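Local atomic coordinates of ankyrin repeat-containing protein YAR1 (Saccharomyces cerevisiae, PDB entry 4BSZ), a protein that is required for a normal rate of cell proliferation, is built from ankyrin repeats and probably binds unfolded proteins. Residues L10-R23 against T45-A59. Numbering follows the deposited sequence.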
# COMPACT_ATOMS: atom_id res chain seq x y z
N LEU B 10 48.74 -38.30 -25.39
CA LEU B 10 47.37 -38.75 -25.60
C LEU B 10 46.61 -37.91 -26.62
O LEU B 10 46.37 -36.72 -26.39
CB LEU B 10 46.62 -38.71 -24.27
CG LEU B 10 45.33 -39.51 -24.22
CD1 LEU B 10 45.54 -40.87 -24.84
CD2 LEU B 10 44.91 -39.65 -22.77
N ASP B 11 46.21 -38.53 -27.73
CA ASP B 11 45.56 -37.81 -28.82
C ASP B 11 44.06 -37.54 -28.60
O ASP B 11 43.43 -38.13 -27.73
CB ASP B 11 45.78 -38.50 -30.17
CG ASP B 11 45.08 -39.84 -30.26
OD1 ASP B 11 45.13 -40.60 -29.26
OD2 ASP B 11 44.49 -40.13 -31.32
N GLN B 12 43.51 -36.65 -29.43
CA GLN B 12 42.15 -36.15 -29.29
C GLN B 12 41.09 -37.25 -29.36
O GLN B 12 40.14 -37.25 -28.59
CB GLN B 12 41.86 -35.09 -30.36
CG GLN B 12 40.53 -34.36 -30.18
CD GLN B 12 40.48 -33.53 -28.91
OE1 GLN B 12 41.18 -32.53 -28.77
NE2 GLN B 12 39.63 -33.94 -27.97
N GLU B 13 41.27 -38.19 -30.29
CA GLU B 13 40.30 -39.25 -30.52
C GLU B 13 40.13 -40.14 -29.28
O GLU B 13 39.03 -40.62 -28.99
CB GLU B 13 40.72 -40.09 -31.72
CG GLU B 13 39.66 -41.04 -32.23
CD GLU B 13 39.97 -41.53 -33.64
OE1 GLU B 13 41.01 -41.11 -34.20
OE2 GLU B 13 39.17 -42.32 -34.18
N ASP B 14 41.22 -40.33 -28.56
CA ASP B 14 41.19 -41.16 -27.36
C ASP B 14 40.79 -40.36 -26.13
O ASP B 14 40.29 -40.92 -25.16
CB ASP B 14 42.54 -41.85 -27.15
CG ASP B 14 42.77 -42.97 -28.13
OD1 ASP B 14 41.79 -43.67 -28.48
OD2 ASP B 14 43.93 -43.16 -28.56
N GLN B 15 41.02 -39.05 -26.16
CA GLN B 15 40.48 -38.18 -25.11
C GLN B 15 38.96 -38.20 -25.20
O GLN B 15 38.28 -38.30 -24.18
CB GLN B 15 41.01 -36.75 -25.23
CG GLN B 15 42.45 -36.58 -24.77
CD GLN B 15 42.95 -35.15 -24.91
OE1 GLN B 15 42.24 -34.20 -24.57
NE2 GLN B 15 44.17 -34.99 -25.42
N ASP B 16 38.45 -38.13 -26.43
CA ASP B 16 37.01 -38.19 -26.70
C ASP B 16 36.37 -39.48 -26.19
O ASP B 16 35.33 -39.45 -25.52
CB ASP B 16 36.72 -38.02 -28.20
CG ASP B 16 36.92 -36.60 -28.68
OD1 ASP B 16 36.67 -35.66 -27.88
OD2 ASP B 16 37.32 -36.41 -29.85
N THR B 17 36.99 -40.61 -26.51
CA THR B 17 36.49 -41.92 -26.06
C THR B 17 36.39 -42.01 -24.53
O THR B 17 35.39 -42.52 -23.99
CB THR B 17 37.39 -43.06 -26.59
OG1 THR B 17 37.34 -43.07 -28.02
CG2 THR B 17 36.92 -44.40 -26.04
N ILE B 18 37.41 -41.51 -23.84
CA ILE B 18 37.44 -41.47 -22.38
C ILE B 18 36.29 -40.65 -21.78
O ILE B 18 35.65 -41.09 -20.81
CB ILE B 18 38.78 -40.91 -21.88
CG1 ILE B 18 39.89 -41.94 -22.07
CG2 ILE B 18 38.69 -40.49 -20.42
CD1 ILE B 18 41.29 -41.36 -21.98
N ILE B 19 36.02 -39.48 -22.35
CA ILE B 19 34.95 -38.63 -21.82
C ILE B 19 33.56 -39.04 -22.30
O ILE B 19 32.57 -38.73 -21.65
CB ILE B 19 35.16 -37.11 -22.08
CG1 ILE B 19 34.64 -36.73 -23.47
CG2 ILE B 19 36.62 -36.70 -21.89
CD1 ILE B 19 34.25 -35.29 -23.55
N LEU B 20 33.47 -39.73 -23.43
CA LEU B 20 32.20 -40.29 -23.86
C LEU B 20 31.77 -41.38 -22.88
O LEU B 20 30.57 -41.59 -22.64
CB LEU B 20 32.30 -40.84 -25.28
CG LEU B 20 31.73 -39.97 -26.41
CD1 LEU B 20 32.39 -38.59 -26.46
CD2 LEU B 20 31.88 -40.68 -27.74
N ASP B 21 32.77 -42.05 -22.30
CA ASP B 21 32.57 -43.11 -21.31
C ASP B 21 32.21 -42.56 -19.94
O ASP B 21 31.48 -43.19 -19.18
CB ASP B 21 33.82 -43.97 -21.17
CG ASP B 21 33.94 -44.99 -22.27
OD1 ASP B 21 32.93 -45.22 -22.98
OD2 ASP B 21 35.04 -45.56 -22.42
N ALA B 22 32.75 -41.39 -19.62
CA ALA B 22 32.34 -40.68 -18.42
C ALA B 22 30.88 -40.24 -18.58
O ALA B 22 30.08 -40.34 -17.64
CB ALA B 22 33.24 -39.48 -18.18
N ARG B 23 30.54 -39.75 -19.77
CA ARG B 23 29.19 -39.31 -20.08
C ARG B 23 28.22 -40.46 -19.88
O ARG B 23 27.25 -40.35 -19.13
CB ARG B 23 29.14 -38.81 -21.52
CG ARG B 23 27.85 -38.12 -21.92
CD ARG B 23 27.99 -37.55 -23.33
NE ARG B 23 26.79 -36.85 -23.77
CZ ARG B 23 26.75 -36.05 -24.83
NH1 ARG B 23 27.84 -35.83 -25.55
NH2 ARG B 23 25.61 -35.45 -25.16
N THR B 45 43.71 -34.25 -17.98
CA THR B 45 44.06 -33.50 -19.18
C THR B 45 43.14 -33.79 -20.37
O THR B 45 43.22 -33.10 -21.40
CB THR B 45 45.55 -33.72 -19.59
OG1 THR B 45 45.68 -34.89 -20.42
CG2 THR B 45 46.44 -33.85 -18.36
N CYS B 46 42.28 -34.79 -20.24
CA CYS B 46 41.36 -35.15 -21.32
C CYS B 46 40.24 -34.12 -21.44
O CYS B 46 39.45 -33.93 -20.52
CB CYS B 46 40.73 -36.52 -21.09
SG CYS B 46 41.86 -37.82 -20.60
N LYS B 47 40.17 -33.46 -22.59
CA LYS B 47 39.18 -32.42 -22.80
C LYS B 47 38.51 -32.63 -24.15
O LYS B 47 39.15 -33.08 -25.10
CB LYS B 47 39.84 -31.05 -22.71
CG LYS B 47 40.47 -30.80 -21.34
CD LYS B 47 41.22 -29.49 -21.26
CE LYS B 47 41.71 -29.23 -19.84
NZ LYS B 47 42.46 -27.94 -19.72
N GLU B 48 37.21 -32.34 -24.22
CA GLU B 48 36.45 -32.52 -25.46
C GLU B 48 37.00 -31.63 -26.57
O GLU B 48 37.73 -30.67 -26.29
CB GLU B 48 34.95 -32.24 -25.25
CG GLU B 48 34.03 -32.93 -26.26
CD GLU B 48 32.55 -32.73 -25.96
OE1 GLU B 48 32.21 -31.74 -25.29
OE2 GLU B 48 31.72 -33.56 -26.39
N SER B 49 36.67 -31.96 -27.81
CA SER B 49 37.22 -31.26 -28.97
C SER B 49 36.71 -29.83 -29.04
O SER B 49 37.49 -28.87 -29.08
CB SER B 49 36.84 -32.01 -30.25
OG SER B 49 36.97 -33.42 -30.08
N GLU B 50 35.39 -29.69 -29.04
CA GLU B 50 34.74 -28.40 -29.26
C GLU B 50 34.72 -27.54 -28.01
O GLU B 50 35.08 -26.37 -28.04
CB GLU B 50 33.31 -28.59 -29.76
CG GLU B 50 33.15 -29.56 -30.93
CD GLU B 50 33.33 -28.89 -32.29
OE1 GLU B 50 34.32 -28.16 -32.48
OE2 GLU B 50 32.46 -29.11 -33.17
N SER B 51 34.30 -28.13 -26.90
CA SER B 51 33.94 -27.36 -25.71
C SER B 51 35.07 -27.08 -24.72
O SER B 51 35.04 -26.06 -24.04
CB SER B 51 32.77 -28.04 -24.99
OG SER B 51 33.08 -29.39 -24.70
N ASP B 52 36.05 -27.99 -24.66
CA ASP B 52 37.14 -27.99 -23.67
C ASP B 52 36.68 -28.54 -22.31
O ASP B 52 37.40 -28.47 -21.32
CB ASP B 52 37.81 -26.61 -23.53
CG ASP B 52 39.33 -26.68 -23.61
OD1 ASP B 52 39.84 -27.54 -24.37
OD2 ASP B 52 40.01 -25.88 -22.93
N SER B 53 35.47 -29.11 -22.31
CA SER B 53 34.87 -29.70 -21.11
C SER B 53 35.57 -30.99 -20.71
O SER B 53 35.89 -31.82 -21.56
CB SER B 53 33.40 -30.01 -21.34
OG SER B 53 32.71 -28.86 -21.81
N THR B 54 35.79 -31.17 -19.41
CA THR B 54 36.47 -32.36 -18.90
C THR B 54 35.51 -33.53 -18.68
O THR B 54 34.30 -33.41 -18.89
CB THR B 54 37.18 -32.07 -17.58
OG1 THR B 54 36.21 -31.94 -16.52
CG2 THR B 54 38.00 -30.78 -17.69
N ALA B 55 36.06 -34.66 -18.26
CA ALA B 55 35.26 -35.85 -17.97
C ALA B 55 34.42 -35.61 -16.72
O ALA B 55 33.33 -36.16 -16.58
CB ALA B 55 36.16 -37.07 -17.78
N LEU B 56 34.95 -34.80 -15.81
CA LEU B 56 34.20 -34.40 -14.64
C LEU B 56 32.89 -33.72 -15.07
O LEU B 56 31.83 -34.02 -14.53
CB LEU B 56 35.03 -33.46 -13.76
CG LEU B 56 34.46 -33.17 -12.37
CD1 LEU B 56 34.28 -34.46 -11.58
CD2 LEU B 56 35.37 -32.20 -11.63
N HIS B 57 32.98 -32.81 -16.04
CA HIS B 57 31.80 -32.17 -16.62
C HIS B 57 30.73 -33.19 -17.02
O HIS B 57 29.59 -33.12 -16.58
CB HIS B 57 32.17 -31.36 -17.85
CG HIS B 57 32.70 -29.99 -17.54
ND1 HIS B 57 34.05 -29.71 -17.45
CD2 HIS B 57 32.06 -28.81 -17.34
CE1 HIS B 57 34.21 -28.43 -17.19
NE2 HIS B 57 33.02 -27.86 -17.12
N MET B 58 31.12 -34.15 -17.85
CA MET B 58 30.17 -35.10 -18.40
C MET B 58 29.48 -35.93 -17.33
O MET B 58 28.25 -36.04 -17.30
CB MET B 58 30.88 -36.01 -19.40
CG MET B 58 31.67 -35.25 -20.44
SD MET B 58 30.57 -34.50 -21.66
CE MET B 58 31.56 -33.12 -22.24
N ALA B 59 30.26 -36.53 -16.44
CA ALA B 59 29.72 -37.35 -15.37
C ALA B 59 28.85 -36.52 -14.42
O ALA B 59 27.85 -37.01 -13.89
CB ALA B 59 30.84 -38.05 -14.60
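The Gln15 amide lies beside Cys46 CA, with Gln15 CG packed on Cys46 CA and CB, and is gripped at both ends: OE1 takes the backbone N-H of Lys47 (Lys47 N to Gln15 OE1 3.0 Å) along a nearly straight path, 172°, while NE2 donates to Leu10 O, 3.0 Å away in the amide plane, though NE2 stands above the Leu10 carbonyl plane. The Gln12 amide points NE2 at Lys47 O (3.0 Å), in the plane of both groups, so Lys47 is held through its N and its O. Nearby, Ser49 OG makes a weak bond to Asp16 OD1. Without touching helix 12-23, the His57 ring carries Ser53 CB over one face and Thr54 CB at its edge, and meets Trp101 edge-to-face; Thr54 N donates to His57 ND1 from outside the ring plane, and His57 NE2 reaches Asn96 O. This Thr-Ala-Leu-His sequence is a form of the TPLH motif that opens the first helix of an ankyrin repeat.

From Ile18 to Ala22 the contact is mostly apolar. Ile19 has CG1 between its backbone N and carbonyl carbon (chi1 85°), which carries CD1 across the stem of Glu48, at about a right angle, to Glu48 CB at 3.6 Å and to Met58 CE at 3.7 Å. Ala22 CB meets Ala55 CB at 3.8 Å, a small-residue pairing where helices 12-23 and 55-59 run 26° apart. Cys46 SG rests on Ile18 CD1, 3.8 Å away. Arg23 packs its CB on Met58 and sends NE to an acidic side chain of another protein's chain.

With an alanine in place of Gln15, Lys47 N and Leu10 O lose their side-chain partner, and the loop is likely to be less firmly fixed. The chemistry thus divides: glutamine amides pin the loop backbone to the start of helix 12-23, and aliphatic groups pack its later turns against Cys46, Glu48 and helix 55-59 of ANK 1.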